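Kirola (Actinidia deliciosa, PDB 4IGW) is a kiwifruit allergen of the major latex protein family whose Bet v 1-like fold probably binds small hydrophobic molecules, its biological role remaining unsettled. Local coordinates at residues Gly50-Val55 with Asp71-Ile76; Ile23-Leu28 with Lys81-Lys86. All coordinates share one frame; numbering follows the deposited sequence.

From the N terminus, the chain first passes through 23-28, which includes the C-terminal part of helix 17-25, and then runs through helix 31-34 and along strand 39-46 into the glycine-rich loop that holds 50-55. After strand 55-62 it returns along 71-76, which packs under that loop and closes contact 1. Only at 81-86, on the next strand, does the chain come back to F24 and R25 and close contact 2, so the smaller loop lies wholly within the larger one. The two contacts touch: I72 O and K86 N, and A75 O and T84 N, are probably hydrogen-bonded between strands 65-77 and 82-88, and R25 of contact 2 donates a hydrogen bond to G50 O of contact 1.

Contact 1 of 2, residues Gly50-Val55 with Asp71-Ile76; sequences GTVGSV and DIVEAI
V52 holds CG1 trans to its backbone N (chi1 168°), which lays that branch by the carbonyl oxygens of V73 and E74 and leaves CG2 facing I76. V52 and I76 run alongside each other, pointing in opposite senses, V52 CG2 lying 3.6 Å from I76 CG1. I76 has an extended chain (chi2 -173°) that carries CD1 on to the carbonyl of G50. Branched aliphatic residues suit both places, since each must cover backbone as well as another side chain.

The loop is the glycine-rich segment characteristic of the Bet v 1 family, here folded as a type II beta turn from T51 to S54 and closed by S54 N on T51 O at 3.2 Å. G53 takes the third position with a positive phi, where a side chain would press on the carbonyl oxygen of V52; G50 also has a positive phi, at which a side chain would press on the carbonyl oxygen of the residue before it.

Two backbone hydrogen bonds join the turn to the strand at V73. G53 N donates a hydrogen bond to V73 O (2.7 Å), approaching in the plane of that carbonyl, and V73 N donates to S54 O (3.1 Å), the N-H...O angle of 164° making the bond nearly straight. The V73 side chain rises under the turn, its CB 3.6 Å from T51 O and its CG2 against S54 OG, so the small serine meets a compact valine. Beyond this, V55 and I72 form an antiparallel non-hydrogen-bonded pair; their side chains lie side by side on one face of the sheet, with V55 CG2 3.9 Å from I72 CG1.

In the sheet, V55 continues by backbone bonding to E46 of strand 39-46, and I72 to K86 of strand 82-88, while I76 packs on Y21 and R25 of helix 17-25.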
ATOM      1  N   GLY A  50      -4.039  -8.576  -9.775  1.00 45.15           N
ATOM      2  CA  GLY A  50      -3.479  -7.665 -10.755  1.00 45.08           C
ATOM      3  C   GLY A  50      -4.477  -6.904 -11.628  1.00 44.82           C
ATOM      4  O   GLY A  50      -4.074  -6.251 -12.572  1.00 45.44           O
ATOM      5  N   THR A  51      -5.758  -6.993 -11.324  1.00 44.39           N
ATOM      6  CA  THR A  51      -6.761  -6.325 -12.123  1.00 43.95           C
ATOM      7  C   THR A  51      -7.542  -5.277 -11.293  1.00 43.12           C
ATOM      8  O   THR A  51      -7.729  -5.420 -10.076  1.00 42.31           O
ATOM      9  CB  THR A  51      -7.800  -7.300 -12.639  1.00 45.19           C
ATOM     10  OG1 THR A  51      -8.606  -7.677 -11.540  1.00 45.59           O
ATOM     11  CG2 THR A  51      -7.201  -8.517 -13.301  1.00 44.82           C
ATOM     12  N   VAL A  52      -7.988  -4.217 -11.956  1.00 42.78           N
ATOM     13  CA  VAL A  52      -8.871  -3.224 -11.334  1.00 41.63           C
ATOM     14  C   VAL A  52     -10.228  -3.857 -10.986  1.00 43.29           C
ATOM     15  O   VAL A  52     -10.888  -4.497 -11.820  1.00 42.81           O
ATOM     16  CB  VAL A  52      -9.104  -2.028 -12.271  1.00 41.99           C
ATOM     17  CG1 VAL A  52     -10.248  -1.137 -11.762  1.00 39.92           C
ATOM     18  CG2 VAL A  52      -7.766  -1.274 -12.441  1.00 39.39           C
ATOM     19  N   GLY A  53     -10.618  -3.698  -9.723  1.00 43.45           N
ATOM     20  CA  GLY A  53     -11.845  -4.306  -9.240  1.00 44.65           C
ATOM     21  C   GLY A  53     -11.615  -5.511  -8.368  1.00 44.98           C
ATOM     22  O   GLY A  53     -12.539  -5.994  -7.689  1.00 45.61           O
ATOM     23  N   SER A  54     -10.386  -6.001  -8.360  1.00 44.61           N
ATOM     24  CA  SER A  54     -10.064  -7.091  -7.467  1.00 45.85           C
ATOM     25  C   SER A  54     -10.168  -6.599  -6.052  1.00 44.99           C
ATOM     26  O   SER A  54      -9.974  -5.444  -5.802  1.00 43.82           O
ATOM     27  CB  SER A  54      -8.688  -7.678  -7.746  1.00 45.40           C
ATOM     28  OG  SER A  54      -7.694  -6.777  -7.399  1.00 45.05           O
ATOM     29  N   VAL A  55     -10.587  -7.472  -5.155  1.00 46.28           N
ATOM     30  CA  VAL A  55     -10.806  -7.113  -3.765  1.00 46.08           C
ATOM     31  C   VAL A  55      -9.878  -7.985  -2.900  1.00 46.58           C
ATOM     32  O   VAL A  55      -9.690  -9.171  -3.153  1.00 47.35           O
ATOM     33  CB  VAL A  55     -12.276  -7.362  -3.387  1.00 47.38           C
ATOM     34  CG1 VAL A  55     -12.552  -7.077  -1.950  1.00 45.40           C
ATOM     35  CG2 VAL A  55     -13.166  -6.533  -4.254  1.00 47.53           C
ATOM     36  N   ASP A  71      -9.399  -4.058   0.762  1.00 46.54           N
ATOM     37  CA  ASP A  71      -9.100  -3.068  -0.260  1.00 44.90           C
ATOM     38  C   ASP A  71      -9.739  -3.467  -1.566  1.00 44.61           C
ATOM     39  O   ASP A  71      -9.907  -4.637  -1.833  1.00 45.80           O
ATOM     40  CB  ASP A  71      -7.579  -3.011  -0.448  1.00 45.11           C
ATOM     41  CG  ASP A  71      -6.846  -2.422   0.754  1.00 45.66           C
ATOM     42  OD1 ASP A  71      -7.447  -2.291   1.805  1.00 49.56           O
ATOM     43  OD2 ASP A  71      -5.676  -2.023   0.637  1.00 51.19           O
ATOM     44  N   ILE A  72     -10.115  -2.487  -2.363  1.00 43.82           N
ATOM     45  CA  ILE A  72     -10.435  -2.683  -3.779  1.00 43.21           C
ATOM     46  C   ILE A  72      -9.418  -1.926  -4.631  1.00 41.57           C
ATOM     47  O   ILE A  72      -9.022  -0.827  -4.295  1.00 39.83           O
ATOM     48  CB  ILE A  72     -11.806  -2.127  -4.136  1.00 44.63           C
ATOM     49  CG1 ILE A  72     -12.901  -2.748  -3.293  1.00 47.39           C
ATOM     50  CG2 ILE A  72     -12.183  -2.358  -5.605  1.00 44.64           C
ATOM     51  CD1 ILE A  72     -14.242  -2.162  -3.654  1.00 47.84           C
ATOM     52  N   VAL A  73      -8.998  -2.523  -5.738  1.00 41.64           N
ATOM     53  CA  VAL A  73      -8.086  -1.877  -6.652  1.00 40.52           C
ATOM     54  C   VAL A  73      -8.948  -1.001  -7.539  1.00 41.34           C
ATOM     55  O   VAL A  73      -9.697  -1.506  -8.366  1.00 42.09           O
ATOM     56  CB  VAL A  73      -7.295  -2.884  -7.491  1.00 40.91           C
ATOM     57  CG1 VAL A  73      -6.326  -2.152  -8.413  1.00 37.96           C
ATOM     58  CG2 VAL A  73      -6.545  -3.874  -6.576  1.00 39.03           C
ATOM     59  N   GLU A  74      -8.845   0.316  -7.322  1.00 41.85           N
ATOM     60  CA  GLU A  74      -9.643   1.335  -8.048  1.00 43.56           C
ATOM     61  C   GLU A  74      -9.090   1.758  -9.378  1.00 42.38           C
ATOM     62  O   GLU A  74      -9.816   2.159 -10.207  1.00 42.89           O
ATOM     63  CB  GLU A  74      -9.778   2.602  -7.200  1.00 44.44           C
ATOM     64  CG  GLU A  74     -10.812   2.472  -6.060  1.00 48.70           C
ATOM     65  CD  GLU A  74     -12.224   2.171  -6.585  1.00 55.10           C
ATOM     66  OE1 GLU A  74     -12.815   3.087  -7.295  1.00 58.83           O
ATOM     67  OE2 GLU A  74     -12.706   1.005  -6.310  1.00 53.93           O
ATOM     68  N   ALA A  75      -7.779   1.744  -9.536  1.00 41.24           N
ATOM     69  CA  ALA A  75      -7.153   2.139 -10.783  1.00 40.89           C
ATOM     70  C   ALA A  75      -5.783   1.500 -10.886  1.00 39.68           C
ATOM     71  O   ALA A  75      -5.171   1.146  -9.869  1.00 38.89           O
ATOM     72  CB  ALA A  75      -7.036   3.639 -10.867  1.00 39.75           C
ATOM     73  N   ILE A  76      -5.360   1.351 -12.133  1.00 40.08           N
ATOM     74  CA  ILE A  76      -4.059   0.885 -12.507  1.00 40.01           C
ATOM     75  C   ILE A  76      -3.657   1.633 -13.772  1.00 42.42           C
ATOM     76  O   ILE A  76      -4.437   1.702 -14.743  1.00 42.99           O
ATOM     77  CB  ILE A  76      -4.019  -0.624 -12.853  1.00 39.96           C
ATOM     78  CG1 ILE A  76      -4.305  -1.510 -11.613  1.00 40.94           C
ATOM     79  CG2 ILE A  76      -2.661  -0.964 -13.420  1.00 36.70           C
ATOM     80  CD1 ILE A  76      -4.128  -3.131 -11.773  1.00 38.03           C
TER

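Contact 2 of 2, residues Ile23-Leu28 with Lys81-Lys86; sequences IFRYRL and KSVTFK
The F85 ring meets the C-terminal part of helix 17-25 with its edge: F24 O lies near the ring plane, 3.6 Å from F85 CZ. L28 CD2 also lies at this edge, although its modelled position is doubtful. Farther out along R25, the side chain passes over the Y26 ring with CD, offset toward the rim, and Y26 OH sits 3.4 Å above the middle of the R25 guanidinium plane.

This is helix-on-sheet packing in the Bet v 1 fold, in which a curved antiparallel sheet wraps around the long C-terminal helix and two short helices lie at one end. The contact is small and mostly buried, carbon packing joined by one carbonyl at a ring edge. V83 and F85, two apart on strand 82-88, both point toward the helix, whereas T84 between them turns to the other side of the sheet. Phenylalanine is long enough to span the gap to F24, and the compact valine fits where the backbones come closer, with the CA atoms of R25 and V83 6.4 Å apart.

F24 supplies chiefly its carbonyl to this contact. Its ring leads away into the interior, meeting F20 and standing edge-to-face with W116, while I144 of helix 131-147 also packs against it.

R25 serves two purposes. CG lies trans to the backbone N (chi1 -168°), and the chain then runs extended, which carries NE to a hydrogen bond with G50 O in the glycine-rich loop; NH1 adds a weak hydrogen bond to Y21 OH. The first carbon of the arginine side chain, CB, packs on the strand while the charged end reaches the loop, and V83 CG2 rests 4.1 Å from R25 CB.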
ATOM      1  N   ILE A  23       5.023  -6.720  -7.916  1.00 47.95           N
ATOM      2  CA  ILE A  23       4.621  -7.330  -6.643  1.00 47.27           C
ATOM      3  C   ILE A  23       3.323  -6.705  -6.182  1.00 45.75           C
ATOM      4  O   ILE A  23       2.436  -7.383  -5.749  1.00 46.36           O
ATOM      5  CB  ILE A  23       5.705  -7.192  -5.571  1.00 46.96           C
ATOM      6  CG1 ILE A  23       6.834  -8.175  -5.865  1.00 48.71           C
ATOM      7  CG2 ILE A  23       5.071  -7.447  -4.236  1.00 44.64           C
ATOM      8  CD1 ILE A  23       8.160  -7.835  -5.187  1.00 49.61           C
ATOM      9  N   PHE A  24       3.224  -5.397  -6.285  1.00 45.47           N
ATOM     10  CA  PHE A  24       2.013  -4.675  -5.816  1.00 45.46           C
ATOM     11  C   PHE A  24       0.846  -4.813  -6.804  1.00 45.95           C
ATOM     12  O   PHE A  24      -0.303  -4.776  -6.400  1.00 45.84           O
ATOM     13  CB  PHE A  24       2.314  -3.194  -5.485  1.00 44.67           C
ATOM     14  CG  PHE A  24       3.080  -3.063  -4.220  1.00 44.04           C
ATOM     15  CD1 PHE A  24       4.464  -3.084  -4.227  1.00 43.63           C
ATOM     16  CD2 PHE A  24       2.420  -3.064  -3.006  1.00 45.26           C
ATOM     17  CE1 PHE A  24       5.185  -3.085  -3.024  1.00 45.17           C
ATOM     18  CE2 PHE A  24       3.128  -3.024  -1.803  1.00 43.94           C
ATOM     19  CZ  PHE A  24       4.523  -3.059  -1.825  1.00 43.81           C
ATOM     20  N   ARG A  25       1.140  -5.029  -8.072  1.00 46.96           N
ATOM     21  CA  ARG A  25       0.070  -5.259  -8.980  1.00 48.79           C
ATOM     22  C   ARG A  25      -0.374  -6.704  -8.830  1.00 50.43           C
ATOM     23  O   ARG A  25      -1.448  -7.013  -8.245  1.00 50.66           O
ATOM     24  CB  ARG A  25       0.482  -4.943 -10.413  1.00 49.68           C
ATOM     25  CG  ARG A  25      -0.724  -4.922 -11.257  1.00 50.82           C
ATOM     26  CD  ARG A  25      -0.473  -4.465 -12.687  1.00 51.05           C
ATOM     27  NE  ARG A  25      -1.521  -4.989 -13.555  1.00 48.17           N
ATOM     28  CZ  ARG A  25      -1.672  -4.645 -14.828  1.00 51.19           C
ATOM     29  NH1 ARG A  25      -0.867  -3.738 -15.372  1.00 52.45           N
ATOM     30  NH2 ARG A  25      -2.625  -5.206 -15.573  1.00 52.01           N
ATOM     31  N   TYR A  26       0.495  -7.597  -9.305  1.00 51.64           N
ATOM     32  CA  TYR A  26       0.138  -8.984  -9.480  1.00 52.24           C
ATOM     33  C   TYR A  26       0.320  -9.838  -8.280  1.00 52.99           C
ATOM     34  O   TYR A  26      -0.414 -10.776  -8.116  1.00 55.24           O
ATOM     35  CB  TYR A  26       0.948  -9.613 -10.589  1.00 53.28           C
ATOM     36  CG  TYR A  26       0.841  -8.908 -11.929  1.00 52.46           C
ATOM     37  CD1 TYR A  26       1.916  -8.212 -12.422  1.00 53.50           C
ATOM     38  CD2 TYR A  26      -0.320  -8.908 -12.665  1.00 51.26           C
ATOM     39  CE1 TYR A  26       1.863  -7.546 -13.615  1.00 55.14           C
ATOM     40  CE2 TYR A  26      -0.383  -8.240 -13.917  1.00 49.04           C
ATOM     41  CZ  TYR A  26       0.717  -7.566 -14.363  1.00 51.25           C
ATOM     42  OH  TYR A  26       0.757  -6.884 -15.541  1.00 51.58           O
ATOM     43  N   ARG A  27       1.334  -9.600  -7.479  1.00 53.41           N
ATOM     44  CA  ARG A  27       1.736 -10.616  -6.525  1.00 54.97           C
ATOM     45  C   ARG A  27       1.757 -10.180  -5.124  1.00 54.32           C
ATOM     46  O   ARG A  27       2.686 -10.480  -4.412  1.00 55.05           O
ATOM     47  CB  ARG A  27       3.103 -11.157  -6.854  1.00 56.60           C
ATOM     48  CG  ARG A  27       3.304 -11.275  -8.300  1.00 59.72           C
ATOM     49  CD  ARG A  27       4.517 -12.108  -8.625  1.00 64.89           C
ATOM     50  NE  ARG A  27       4.758 -11.879 -10.031  1.00 68.83           N
ATOM     51  CZ  ARG A  27       5.723 -11.134 -10.529  1.00 71.69           C
ATOM     52  NH1 ARG A  27       5.774 -10.975 -11.848  1.00 75.42           N
ATOM     53  NH2 ARG A  27       6.629 -10.564  -9.737  1.00 71.08           N
ATOM     54  N   LEU A  28       0.672  -9.561  -4.695  1.00 53.84           N
ATOM     55  CA  LEU A  28       0.574  -9.115  -3.326  1.00 53.74           C
ATOM     56  C   LEU A  28       0.849 -10.296  -2.370  1.00 55.45           C
ATOM     57  O   LEU A  28       1.372 -10.129  -1.256  1.00 56.46           O
ATOM     58  CB  LEU A  28      -0.816  -8.505  -3.067  1.00 53.23           C
ATOM     59  CG  LEU A  28      -1.125  -7.012  -3.335  1.00 51.37           C
ATOM     60  CD1 LEU A  28      -0.207  -6.143  -2.520  1.00 49.14           C
ATOM     61  CD2 LEU A  28      -0.963  -6.719  -4.766  1.00 52.04           C
ATOM     62  N   LYS A  81       3.367   2.997 -13.974  1.00 48.26           N
ATOM     63  CA  LYS A  81       3.549   1.892 -13.064  1.00 46.56           C
ATOM     64  C   LYS A  81       2.935   2.175 -11.711  1.00 44.23           C
ATOM     65  O   LYS A  81       3.633   2.142 -10.698  1.00 44.27           O
ATOM     66  CB  LYS A  81       5.020   1.572 -12.941  1.00 47.34           C
ATOM     67  CG  LYS A  81       5.730   1.554 -14.296  1.00 48.45           C
ATOM     68  CD  LYS A  81       5.902   0.193 -14.869  1.00 49.32           C
ATOM     69  CE  LYS A  81       6.528   0.281 -16.258  1.00 51.37           C
ATOM     70  NZ  LYS A  81       5.650   1.032 -17.196  1.00 54.72           N
ATOM     71  N   SER A  82       1.620   2.423 -11.723  1.00 42.95           N
ATOM     72  CA  SER A  82       0.869   2.933 -10.586  1.00 42.14           C
ATOM     73  C   SER A  82      -0.311   2.054 -10.301  1.00 42.04           C
ATOM     74  O   SER A  82      -1.055   1.662 -11.228  1.00 41.90           O
ATOM     75  CB  SER A  82       0.373   4.363 -10.880  1.00 43.25           C
ATOM     76  OG  SER A  82      -0.483   4.874  -9.868  1.00 43.40           O
ATOM     77  N   VAL A  83      -0.507   1.750  -9.015  1.00 41.34           N
ATOM     78  CA  VAL A  83      -1.658   0.939  -8.607  1.00 41.41           C
ATOM     79  C   VAL A  83      -2.371   1.689  -7.506  1.00 41.44           C
ATOM     80  O   VAL A  83      -1.702   2.109  -6.571  1.00 41.87           O
ATOM     81  CB  VAL A  83      -1.208  -0.458  -8.093  1.00 41.71           C
ATOM     82  CG1 VAL A  83      -2.407  -1.335  -7.690  1.00 40.20           C
ATOM     83  CG2 VAL A  83      -0.344  -1.141  -9.110  1.00 41.13           C
ATOM     84  N   THR A  84      -3.696   1.857  -7.599  1.00 42.01           N
ATOM     85  CA  THR A  84      -4.453   2.583  -6.555  1.00 41.98           C
ATOM     86  C   THR A  84      -5.325   1.627  -5.777  1.00 42.82           C
ATOM     87  O   THR A  84      -6.100   0.886  -6.350  1.00 44.26           O
ATOM     88  CB  THR A  84      -5.399   3.704  -7.103  1.00 42.88           C
ATOM     89  OG1 THR A  84      -4.664   4.737  -7.813  1.00 42.09           O
ATOM     90  CG2 THR A  84      -6.184   4.315  -5.952  1.00 39.29           C
ATOM     91  N   PHE A  85      -5.210   1.685  -4.458  1.00 43.08           N
ATOM     92  CA  PHE A  85      -5.926   0.797  -3.553  1.00 43.17           C
ATOM     93  C   PHE A  85      -6.908   1.645  -2.810  1.00 43.83           C
ATOM     94  O   PHE A  85      -6.586   2.769  -2.438  1.00 44.78           O
ATOM     95  CB  PHE A  85      -4.954   0.213  -2.520  1.00 43.07           C
ATOM     96  CG  PHE A  85      -3.970  -0.708  -3.103  1.00 41.44           C
ATOM     97  CD1 PHE A  85      -4.296  -2.033  -3.299  1.00 44.40           C
ATOM     98  CD2 PHE A  85      -2.732  -0.243  -3.533  1.00 41.23           C
ATOM     99  CE1 PHE A  85      -3.358  -2.924  -3.906  1.00 44.66           C
ATOM    100  CE2 PHE A  85      -1.805  -1.085  -4.092  1.00 40.88           C
ATOM    101  CZ  PHE A  85      -2.114  -2.435  -4.286  1.00 43.45           C
ATOM    102  N   LYS A  86      -8.086   1.117  -2.561  1.00 44.61           N
ATOM    103  CA  LYS A  86      -9.091   1.862  -1.810  1.00 45.38           C
ATOM    104  C   LYS A  86      -9.461   1.060  -0.585  1.00 45.33           C
ATOM    105  O   LYS A  86      -9.762  -0.099  -0.744  1.00 46.45           O
ATOM    106  CB  LYS A  86     -10.325   2.068  -2.683  1.00 46.07           C
ATOM    107  CG  LYS A  86     -11.488   2.604  -1.895  1.00 49.37           C
ATOM    108  CD  LYS A  86     -12.585   3.077  -2.815  1.00 54.29           C
ATOM    109  CE  LYS A  86     -13.821   3.578  -2.047  1.00 55.85           C
ATOM    110  NZ  LYS A  86     -15.000   3.678  -2.959  1.00 59.24           N
TER